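Side-chain contacts in B- and T-lymphocyte attenuator (Mus musculus, PDB 1XAU), which acts as an inhibitory lymphocyte receptor that dampens antigen receptor signalling through the phosphatases SHP-1 and SHP-2 and engages the TNF receptor family member HVEM: residues 12-17 / 43-48; 31-36 / 72-77; 47-52 / 66-71. One frame throughout, in Å; residues are numbered along the deposited sequence.

Contact 1 (12-17 / 43-48); sequences CEVQLN and HRPNVT
Val14 meets Pro45, and two residues further along each segment Leu16 meets Val47; both are purely apolar pairs. Leu16 and Val47 lie on strands of opposite sheets; Val14 and Pro45 precede those strands and continue the same packing toward the end of the sandwich. The backbones stay well apart, with 8.2 Å between Val14 CA and Pro45 CA and 9.0 Å between Leu16 CA and Val47 CA, and methyl and ring carbons fill the interval. In the first pair CG1 of Val14 comes within 4.2 Å of CG of Pro45. The two side chains pass alongside one another in opposite senses rather than meeting head on. A valine chi1 of 169° puts CG1 anti to the backbone N, and this is the branch that reaches the proline ring. In the second pair CD2 of Leu16 lies 4.4 Å from CG2 of Val47, a loose van der Waals separation. CD2 of Leu16 and CG1 of Val47 also pack against SG of Cys36, which belongs to the Cys36-Cys96 disulfide joining the two sheets.

Polar and covalent links surround the apolar pairs. Gln15 and Asn17 make backbone hydrogen bonds to Lys39 and Pro37, which hold this edge on strand 32-39, and the Cys12-Cys41 disulfide secures the N-terminal end. On the other side, Thr48 is backbone-bonded to Ser97. Phe100 and Tyr40 close around Val14 and Pro45. Sheet-to-sheet packing of aliphatic residues beside the Cys36-Cys96 disulfide is characteristic of the immunoglobulin β-sandwich, here the extracellular domain of the receptor.

Contact 2 (31-36 / 72-77); sequences LFKIEC and ENRSVP
One ordered water is gripped by Lys33 and Arg74 together. The firm bond is the one it accepts from NZ of Lys33 at 2.9 Å; the one from NH2 of Arg74, at 3.2 Å, is longer and depends on a less certain NH2 position. The lysine reaches the water with a chain extended beyond CG. Lys33 and Arg74 approach from opposite directions, and the model leaves NZ of Lys33 3.8 Å from NH2 of Arg74. The carboxylate of Glu35 sits with both cations, so that the three residues form a salt-bridge network.

Glu35 and Arg74 are paired through OE2 and NH2, but the modelled separation is too short to be trusted and its length should carry no weight. As modelled, the carboxylate and guanidinium planes are inclined by 40° rather than coplanar, with the same reservation. The arginine is extended from CG to NE, and this length carries its head from the loop after strand 66-71 over to strand 32-39. Within that strand, NZ of Lys33 is 3.7 Å from OE2 of Glu35, a long salt bridge whose length is uncertain because the position of OE2 is.

Glu71 adds a second carboxylate, bridging to Arg74 and, weakly, to Lys33. Further along, Pro77 is backbone-bonded to Val38, which returns the loop to the same sheet. Two cations are thus matched with two carboxylates and a shared water on the domain surface. The charges probably balance largely among themselves, and each group would be expected to help keep its partners ionised.

Contact 3 (47-52 / 66-71); sequences VTWCKH and LYTSWE
Across the β-sandwich of the immunoglobulin fold, strand 47-52 of one sheet faces the edge strand 66-71 of the other. Within this interface Trp49 is the core tryptophan characteristic of the family, lying against the intersheet disulfide of Cys36 and Cys96: its CH2 packs on CB of Cys36. The touching parts of the two strands, measured from end to end, differ by 144° in direction, so they run roughly opposite to each other but skewed. The nearest CA pair, Trp49 CA and Thr68 CA, is 8.9 Å apart, and side chains span the gap.

Two contacts bridge it. CG2 of Thr68 touches CD1 of Trp49 at 3.8 Å, meeting the five-membered part of the indole at a slant as the two side chains slide past each other. The threonine torsion, chi1 65°, sets CG2 anti to the carbonyl carbon, beside the backbone N, and it is this methyl rather than OG1 that reaches the indole. Farther along, CG2 of Val47 lies 3.9 Å from CZ2 of Trp70 and almost equally near CH2, so the methyl rests against the benzo end of that ring. Here the side chains cross at about a right angle.

Phe79 of strand 78-83 meets both tryptophans, joining the two contacts into one aromatic cluster, and Arg44 makes a cation-pi interaction with Trp70. The polar edge of Trp70 is bridged by water 2, which lies in the indole plane, accepting from NE1 of Trp70 at 3.3 Å and from N of Val47 at 3.0 Å.

Overall arrangement
From the N terminus, contact 1 opens at 12-17 and closes at 43-48, looping over strands 22-26 and 32-39. Contact 2 opens inside that loop, at 31-36, and closes beyond it at 72-77, so the two cross. Contact 3 starts where contact 1 ends, sharing Val47 and Thr48, and its 47-52 and 66-71 segments both fall within the span of contact 2. Contacts 1 and 3 join opposite sheets through strand 47-52; contact 2 ties strand 32-39 to the loop leaving strand 66-71 of the same sheet. An Arg44-Glu72 salt bridge, Arg44 NH1 to Glu72 OE2 at 3.1 Å, connects contacts 1 and 2 directly.

Contact 1 (12-17 / 43-48)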
loop_
_atom_site.group_PDB
_atom_site.type_symbol
_atom_site.label_atom_id
_atom_site.label_comp_id
_atom_site.label_asym_id
_atom_site.label_seq_id
_atom_site.Cartn_x
_atom_site.Cartn_y
_atom_site.Cartn_z
ATOM N N CYS A 12 -16.460 3.126 15.803
ATOM C CA CYS A 12 -15.848 3.118 14.412
ATOM C C CYS A 12 -14.794 4.251 14.329
ATOM O O CYS A 12 -15.036 5.369 14.791
ATOM C CB CYS A 12 -16.978 3.319 13.362
ATOM S SG CYS A 12 -16.475 3.158 11.603
ATOM N N GLU A 13 -13.610 3.953 13.784
ATOM C CA GLU A 13 -12.541 4.964 13.641
ATOM C C GLU A 13 -11.896 4.568 12.307
ATOM O O GLU A 13 -11.930 3.381 11.965
ATOM C CB GLU A 13 -11.511 4.873 14.809
ATOM C CG GLU A 13 -11.071 3.438 15.183
ATOM C CD GLU A 13 -9.844 3.377 16.142
ATOM O OE1 GLU A 13 -8.851 4.142 15.938
ATOM O OE2 GLU A 13 -9.853 2.549 17.084
ATOM N N VAL A 14 -11.364 5.521 11.545
ATOM C CA VAL A 14 -10.752 5.163 10.232
ATOM C C VAL A 14 -9.407 4.523 10.537
ATOM O O VAL A 14 -8.617 5.084 11.304
ATOM C CB VAL A 14 -10.533 6.414 9.337
ATOM C CG1 VAL A 14 -9.657 6.077 8.127
ATOM C CG2 VAL A 14 -11.936 6.965 8.833
ATOM N N GLN A 15 -9.157 3.343 9.979
ATOM C CA GLN A 15 -7.892 2.695 10.267
ATOM C C GLN A 15 -7.303 2.111 8.990
ATOM O O GLN A 15 -8.053 1.660 8.144
ATOM C CB GLN A 15 -8.098 1.498 11.176
ATOM C CG GLN A 15 -8.815 1.747 12.411
ATOM C CD GLN A 15 -8.748 0.536 13.333
ATOM O OE1 GLN A 15 -9.312 -0.549 13.041
ATOM N NE2 GLN A 15 -8.018 0.708 14.447
ATOM N N LEU A 16 -5.974 2.037 8.928
ATOM C CA LEU A 16 -5.275 1.393 7.774
ATOM C C LEU A 16 -4.652 0.163 8.447
ATOM O O LEU A 16 -3.848 0.275 9.397
ATOM C CB LEU A 16 -4.214 2.365 7.240
ATOM C CG LEU A 16 -4.770 3.680 6.755
ATOM C CD1 LEU A 16 -3.621 4.525 6.157
ATOM C CD2 LEU A 16 -5.851 3.468 5.682
ATOM N N ASN A 17 -5.079 -1.008 7.976
ATOM C CA ASN A 17 -4.774 -2.242 8.634
ATOM C C ASN A 17 -3.815 -3.270 8.026
ATOM O O ASN A 17 -4.082 -4.460 8.033
ATOM C CB ASN A 17 -6.108 -2.905 9.016
ATOM C CG ASN A 17 -6.853 -2.134 10.142
ATOM O OD1 ASN A 17 -6.233 -1.419 10.918
ATOM N ND2 ASN A 17 -8.176 -2.317 10.250
ATOM N N HIS A 43 -17.566 7.909 4.605
ATOM C CA HIS A 43 -16.966 8.026 3.292
ATOM C C HIS A 43 -15.561 7.459 3.220
ATOM O O HIS A 43 -14.845 7.507 4.194
ATOM C CB HIS A 43 -16.952 9.483 2.908
ATOM C CG HIS A 43 -18.330 10.031 2.746
ATOM N ND1 HIS A 43 -18.784 11.141 3.439
ATOM C CD2 HIS A 43 -19.371 9.585 2.000
ATOM C CE1 HIS A 43 -20.048 11.358 3.100
ATOM N NE2 HIS A 43 -20.425 10.434 2.233
ATOM N N ARG A 44 -15.223 6.928 2.055
ATOM C CA ARG A 44 -13.924 6.289 1.832
ATOM C C ARG A 44 -12.849 7.340 1.786
ATOM O O ARG A 44 -12.929 8.381 1.075
ATOM C CB ARG A 44 -14.003 5.455 0.534
ATOM C CG ARG A 44 -12.858 4.513 0.326
ATOM C CD ARG A 44 -13.316 3.537 -0.786
ATOM N NE ARG A 44 -13.019 4.203 -2.039
ATOM C CZ ARG A 44 -13.279 3.685 -3.241
ATOM N NH1 ARG A 44 -13.832 2.468 -3.325
ATOM N NH2 ARG A 44 -13.021 4.413 -4.334
ATOM N N PRO A 45 -11.805 7.143 2.565
ATOM C CA PRO A 45 -10.721 8.148 2.553
ATOM C C PRO A 45 -9.872 8.100 1.247
ATOM O O PRO A 45 -9.941 7.124 0.569
ATOM C CB PRO A 45 -9.857 7.753 3.775
ATOM C CG PRO A 45 -10.169 6.347 3.975
ATOM C CD PRO A 45 -11.652 6.188 3.674
ATOM N N ASN A 46 -9.125 9.163 0.914
ATOM C CA ASN A 46 -8.260 9.161 -0.286
ATOM C C ASN A 46 -6.974 8.616 0.356
ATOM O O ASN A 46 -6.338 9.276 1.161
ATOM C CB ASN A 46 -7.974 10.585 -0.781
ATOM C CG ASN A 46 -7.061 10.619 -2.023
ATOM O OD1 ASN A 46 -6.634 9.573 -2.569
ATOM N ND2 ASN A 46 -6.796 11.827 -2.515
ATOM N N VAL A 47 -6.602 7.420 -0.026
ATOM C CA VAL A 47 -5.427 6.815 0.564
ATOM C C VAL A 47 -4.287 6.831 -0.432
ATOM O O VAL A 47 -4.559 6.670 -1.624
ATOM C CB VAL A 47 -5.727 5.371 0.861
ATOM C CG1 VAL A 47 -4.463 4.667 1.500
ATOM C CG2 VAL A 47 -6.931 5.299 1.867
ATOM N N THR A 48 -3.067 7.005 0.041
ATOM C CA THR A 48 -1.938 7.006 -0.891
ATOM C C THR A 48 -0.847 6.045 -0.443
ATOM O O THR A 48 -0.791 5.703 0.704
ATOM C CB THR A 48 -1.365 8.419 -1.082
ATOM O OG1 THR A 48 -0.858 8.901 0.127
ATOM C CG2 THR A 48 -2.491 9.421 -1.426
#

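Contact 2 (31-36 / 72-77)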
loop_
_atom_site.group_PDB
_atom_site.type_symbol
_atom_site.label_atom_id
_atom_site.label_comp_id
_atom_site.label_asym_id
_atom_site.label_seq_id
_atom_site.Cartn_x
_atom_site.Cartn_y
_atom_site.Cartn_z
ATOM N N LEU A 31 3.341 -10.317 -12.173
ATOM C CA LEU A 31 2.300 -9.260 -11.857
ATOM C C LEU A 31 2.216 -9.447 -10.340
ATOM O O LEU A 31 1.993 -10.569 -9.897
ATOM C CB LEU A 31 0.935 -9.626 -12.440
ATOM C CG LEU A 31 0.626 -8.830 -13.721
ATOM C CD1 LEU A 31 1.821 -8.663 -14.516
ATOM C CD2 LEU A 31 -0.542 -9.423 -14.478
ATOM N N PHE A 32 2.317 -8.405 -9.526
ATOM C CA PHE A 32 2.326 -8.636 -8.057
ATOM C C PHE A 32 1.539 -7.511 -7.410
ATOM O O PHE A 32 1.439 -6.420 -7.980
ATOM C CB PHE A 32 3.769 -8.556 -7.548
ATOM C CG PHE A 32 3.938 -8.846 -6.028
ATOM C CD1 PHE A 32 3.979 -10.171 -5.580
ATOM C CD2 PHE A 32 4.109 -7.817 -5.116
ATOM C CE1 PHE A 32 4.195 -10.468 -4.184
ATOM C CE2 PHE A 32 4.326 -8.122 -3.703
ATOM C CZ PHE A 32 4.355 -9.433 -3.284
ATOM N N LYS A 33 0.935 -7.747 -6.250
ATOM C CA LYS A 33 0.246 -6.660 -5.615
ATOM C C LYS A 33 0.421 -6.653 -4.096
ATOM O O LYS A 33 0.749 -7.717 -3.504
ATOM C CB LYS A 33 -1.260 -6.735 -5.878
ATOM C CG LYS A 33 -1.974 -8.047 -5.401
ATOM C CD LYS A 33 -3.503 -8.014 -5.704
ATOM C CE LYS A 33 -4.067 -9.450 -5.365
ATOM N NZ LYS A 33 -5.592 -9.668 -5.321
ATOM N N ILE A 34 0.302 -5.465 -3.483
ATOM C CA ILE A 34 0.257 -5.409 -2.027
ATOM C C ILE A 34 -1.031 -4.699 -1.658
ATOM O O ILE A 34 -1.622 -3.950 -2.439
ATOM C CB ILE A 34 1.459 -4.746 -1.400
ATOM C CG1 ILE A 34 1.635 -3.376 -1.941
ATOM C CG2 ILE A 34 2.701 -5.664 -1.652
ATOM C CD1 ILE A 34 2.939 -2.690 -1.341
ATOM N N GLU A 35 -1.495 -4.992 -0.461
ATOM C CA GLU A 35 -2.817 -4.539 -0.078
ATOM C C GLU A 35 -2.822 -3.763 1.204
ATOM O O GLU A 35 -2.131 -4.132 2.147
ATOM C CB GLU A 35 -3.659 -5.785 0.170
ATOM C CG GLU A 35 -3.829 -6.665 -1.075
ATOM C CD GLU A 35 -4.771 -7.816 -0.840
ATOM O OE1 GLU A 35 -5.175 -8.132 0.334
ATOM O OE2 GLU A 35 -5.131 -8.410 -1.855
ATOM N N CYS A 36 -3.751 -2.817 1.269
ATOM C CA CYS A 36 -3.917 -2.004 2.491
ATOM C C CYS A 36 -5.384 -2.066 2.892
ATOM O O CYS A 36 -6.190 -1.352 2.313
ATOM C CB CYS A 36 -3.466 -0.593 2.146
ATOM S SG CYS A 36 -3.888 0.795 3.246
ATOM N N GLU A 72 -13.588 -4.437 -3.338
ATOM C CA GLU A 72 -14.751 -4.567 -2.453
ATOM C C GLU A 72 -15.178 -6.037 -2.384
ATOM O O GLU A 72 -16.118 -6.392 -1.677
ATOM C CB GLU A 72 -15.918 -3.683 -2.944
ATOM C CG GLU A 72 -15.612 -2.162 -2.801
ATOM C CD GLU A 72 -15.076 -1.500 -4.086
ATOM O OE1 GLU A 72 -14.590 -2.225 -4.998
ATOM O OE2 GLU A 72 -15.126 -0.239 -4.178
ATOM N N ASN A 73 -14.472 -6.888 -3.122
ATOM C CA ASN A 73 -14.730 -8.347 -3.123
ATOM C C ASN A 73 -14.304 -8.936 -1.766
ATOM O O ASN A 73 -13.869 -10.090 -1.710
ATOM C CB ASN A 73 -13.889 -9.045 -4.205
ATOM C CG ASN A 73 -12.394 -8.920 -3.932
ATOM O OD1 ASN A 73 -11.989 -8.331 -2.911
ATOM N ND2 ASN A 73 -11.567 -9.470 -4.821
ATOM N N ARG A 74 -14.393 -8.148 -0.686
ATOM C CA ARG A 74 -13.979 -8.640 0.631
ATOM C C ARG A 74 -14.823 -8.122 1.784
ATOM O O ARG A 74 -15.751 -7.340 1.601
ATOM C CB ARG A 74 -12.526 -8.269 0.915
ATOM C CG ARG A 74 -11.595 -8.566 -0.201
ATOM C CD ARG A 74 -10.177 -8.398 0.240
ATOM N NE ARG A 74 -9.285 -8.924 -0.786
ATOM C CZ ARG A 74 -8.066 -8.453 -1.040
ATOM N NH1 ARG A 74 -7.570 -7.441 -0.344
ATOM N NH2 ARG A 74 -7.339 -8.999 -2.002
ATOM N N SER A 75 -14.482 -8.572 2.982
ATOM C CA SER A 75 -15.195 -8.168 4.198
ATOM C C SER A 75 -14.892 -6.685 4.478
ATOM O O SER A 75 -15.797 -5.878 4.778
ATOM C CB SER A 75 -14.723 -9.046 5.362
ATOM O OG SER A 75 -13.323 -9.263 5.219
ATOM N N VAL A 76 -13.615 -6.344 4.350
ATOM C CA VAL A 76 -13.141 -4.983 4.532
ATOM C C VAL A 76 -12.638 -4.450 3.167
ATOM O O VAL A 76 -12.000 -5.184 2.417
ATOM C CB VAL A 76 -11.972 -4.971 5.549
ATOM C CG1 VAL A 76 -11.328 -3.573 5.606
ATOM C CG2 VAL A 76 -12.502 -5.392 6.941
ATOM N N PRO A 77 -12.950 -3.197 2.818
ATOM C CA PRO A 77 -12.454 -2.708 1.516
ATOM C C PRO A 77 -10.924 -2.758 1.584
ATOM O O PRO A 77 -10.347 -2.659 2.666
ATOM C CB PRO A 77 -12.970 -1.268 1.453
ATOM C CG PRO A 77 -14.144 -1.250 2.422
ATOM C CD PRO A 77 -13.662 -2.126 3.546
HETATM O O HOH W 1 -6.875 -11.659 -3.689
#

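Contact 3 (47-52 / 66-71)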
loop_
_atom_site.group_PDB
_atom_site.type_symbol
_atom_site.label_atom_id
_atom_site.label_comp_id
_atom_site.label_asym_id
_atom_site.label_seq_id
_atom_site.Cartn_x
_atom_site.Cartn_y
_atom_site.Cartn_z
ATOM N N VAL A 47 -6.602 7.420 -0.026
ATOM C CA VAL A 47 -5.427 6.815 0.564
ATOM C C VAL A 47 -4.287 6.831 -0.432
ATOM O O VAL A 47 -4.559 6.670 -1.624
ATOM C CB VAL A 47 -5.727 5.371 0.861
ATOM C CG1 VAL A 47 -4.463 4.667 1.500
ATOM C CG2 VAL A 47 -6.931 5.299 1.867
ATOM N N THR A 48 -3.067 7.005 0.041
ATOM C CA THR A 48 -1.938 7.006 -0.891
ATOM C C THR A 48 -0.847 6.045 -0.443
ATOM O O THR A 48 -0.791 5.703 0.704
ATOM C CB THR A 48 -1.365 8.419 -1.082
ATOM O OG1 THR A 48 -0.858 8.901 0.127
ATOM C CG2 THR A 48 -2.491 9.421 -1.426
ATOM N N TRP A 49 0.011 5.614 -1.353
ATOM C CA TRP A 49 1.063 4.675 -0.955
ATOM C C TRP A 49 2.337 5.482 -0.790
ATOM O O TRP A 49 2.561 6.483 -1.512
ATOM C CB TRP A 49 1.291 3.638 -2.064
ATOM C CG TRP A 49 0.207 2.580 -2.052
ATOM C CD1 TRP A 49 -0.975 2.542 -2.798
ATOM C CD2 TRP A 49 0.185 1.449 -1.215
ATOM N NE1 TRP A 49 -1.702 1.412 -2.465
ATOM C CE2 TRP A 49 -1.017 0.722 -1.496
ATOM C CE3 TRP A 49 1.071 0.961 -0.232
ATOM C CZ2 TRP A 49 -1.331 -0.472 -0.844
ATOM C CZ3 TRP A 49 0.767 -0.214 0.416
ATOM C CH2 TRP A 49 -0.449 -0.947 0.094
ATOM N N CYS A 50 3.184 4.989 0.099
ATOM C CA CYS A 50 4.469 5.603 0.369
ATOM C C CYS A 50 5.526 4.504 0.313
ATOM O O CYS A 50 5.223 3.344 0.565
ATOM C CB CYS A 50 4.567 6.176 1.788
ATOM S SG CYS A 50 3.304 7.395 2.204
ATOM N N LYS A 51 6.770 4.879 -0.005
ATOM C CA LYS A 51 7.832 3.891 -0.034
ATOM C C LYS A 51 9.011 4.533 0.717
ATOM O O LYS A 51 9.287 5.716 0.516
ATOM C CB LYS A 51 8.266 3.571 -1.455
ATOM C CG LYS A 51 9.405 2.518 -1.504
ATOM C CD LYS A 51 9.776 2.126 -2.979
ATOM C CE LYS A 51 10.900 1.094 -3.017
ATOM N NZ LYS A 51 11.313 0.788 -4.427
ATOM N N HIS A 52 9.683 3.779 1.548
ATOM C CA HIS A 52 10.808 4.338 2.325
ATOM C C HIS A 52 12.028 4.473 1.441
ATOM O O HIS A 52 12.360 3.485 0.749
ATOM C CB HIS A 52 11.131 3.406 3.456
ATOM C CG HIS A 52 11.885 4.051 4.585
ATOM N ND1 HIS A 52 13.254 3.881 4.770
ATOM C CD2 HIS A 52 11.462 4.876 5.581
ATOM C CE1 HIS A 52 13.636 4.585 5.829
ATOM N NE2 HIS A 52 12.573 5.205 6.339
ATOM N N LEU A 66 2.684 0.726 -12.634
ATOM C CA LEU A 66 2.402 0.755 -11.180
ATOM C C LEU A 66 1.109 1.550 -11.062
ATOM O O LEU A 66 1.081 2.764 -11.461
ATOM C CB LEU A 66 3.471 1.532 -10.431
ATOM C CG LEU A 66 3.468 1.383 -8.922
ATOM C CD1 LEU A 66 3.552 -0.054 -8.547
ATOM C CD2 LEU A 66 4.690 2.232 -8.318
ATOM N N TYR A 67 0.064 0.938 -10.504
ATOM C CA TYR A 67 -1.221 1.632 -10.427
ATOM C C TYR A 67 -1.974 1.138 -9.222
ATOM O O TYR A 67 -1.579 0.151 -8.608
ATOM C CB TYR A 67 -2.058 1.452 -11.738
ATOM C CG TYR A 67 -2.476 0.014 -11.979
ATOM C CD1 TYR A 67 -3.717 -0.439 -11.513
ATOM C CD2 TYR A 67 -1.679 -0.866 -12.699
ATOM C CE1 TYR A 67 -4.154 -1.722 -11.757
ATOM C CE2 TYR A 67 -2.120 -2.205 -12.976
ATOM C CZ TYR A 67 -3.336 -2.617 -12.505
ATOM O OH TYR A 67 -3.728 -3.951 -12.722
ATOM N N THR A 68 -3.094 1.803 -8.899
ATOM C CA THR A 68 -3.832 1.428 -7.706
ATOM C C THR A 68 -5.269 1.096 -8.023
ATOM O O THR A 68 -5.803 1.413 -9.140
ATOM C CB THR A 68 -3.827 2.563 -6.647
ATOM O OG1 THR A 68 -4.528 3.707 -7.156
ATOM C CG2 THR A 68 -2.369 3.045 -6.297
ATOM N N SER A 69 -5.910 0.413 -7.092
ATOM C CA SER A 69 -7.345 0.103 -7.273
ATOM C C SER A 69 -7.934 -0.153 -5.883
ATOM O O SER A 69 -7.220 -0.353 -4.862
ATOM C CB SER A 69 -7.575 -1.162 -8.125
ATOM O OG SER A 69 -7.339 -2.377 -7.436
ATOM N N TRP A 70 -9.264 -0.194 -5.852
ATOM C CA TRP A 70 -9.958 -0.527 -4.624
ATOM C C TRP A 70 -10.667 -1.865 -4.861
ATOM O O TRP A 70 -11.230 -2.098 -5.925
ATOM C CB TRP A 70 -10.966 0.568 -4.221
ATOM C CG TRP A 70 -10.362 1.690 -3.557
ATOM C CD1 TRP A 70 -9.920 2.827 -4.132
ATOM C CD2 TRP A 70 -10.207 1.850 -2.146
ATOM N NE1 TRP A 70 -9.520 3.718 -3.161
ATOM C CE2 TRP A 70 -9.685 3.136 -1.930
ATOM C CE3 TRP A 70 -10.475 1.032 -1.044
ATOM C CZ2 TRP A 70 -9.424 3.643 -0.648
ATOM C CZ3 TRP A 70 -10.199 1.537 0.262
ATOM C CH2 TRP A 70 -9.689 2.816 0.441
ATOM N N GLU A 71 -10.599 -2.778 -3.897
ATOM C CA GLU A 71 -11.302 -4.038 -4.027
ATOM C C GLU A 71 -12.361 -4.077 -2.925
ATOM O O GLU A 71 -12.073 -3.761 -1.758
ATOM C CB GLU A 71 -10.361 -5.224 -3.852
ATOM C CG GLU A 71 -9.227 -5.278 -4.820
ATOM C CD GLU A 71 -8.414 -6.587 -4.680
ATOM O OE1 GLU A 71 -8.819 -7.466 -3.861
ATOM O OE2 GLU A 71 -7.371 -6.737 -5.390
HETATM O O HOH W 2 -7.752 6.438 -2.614
#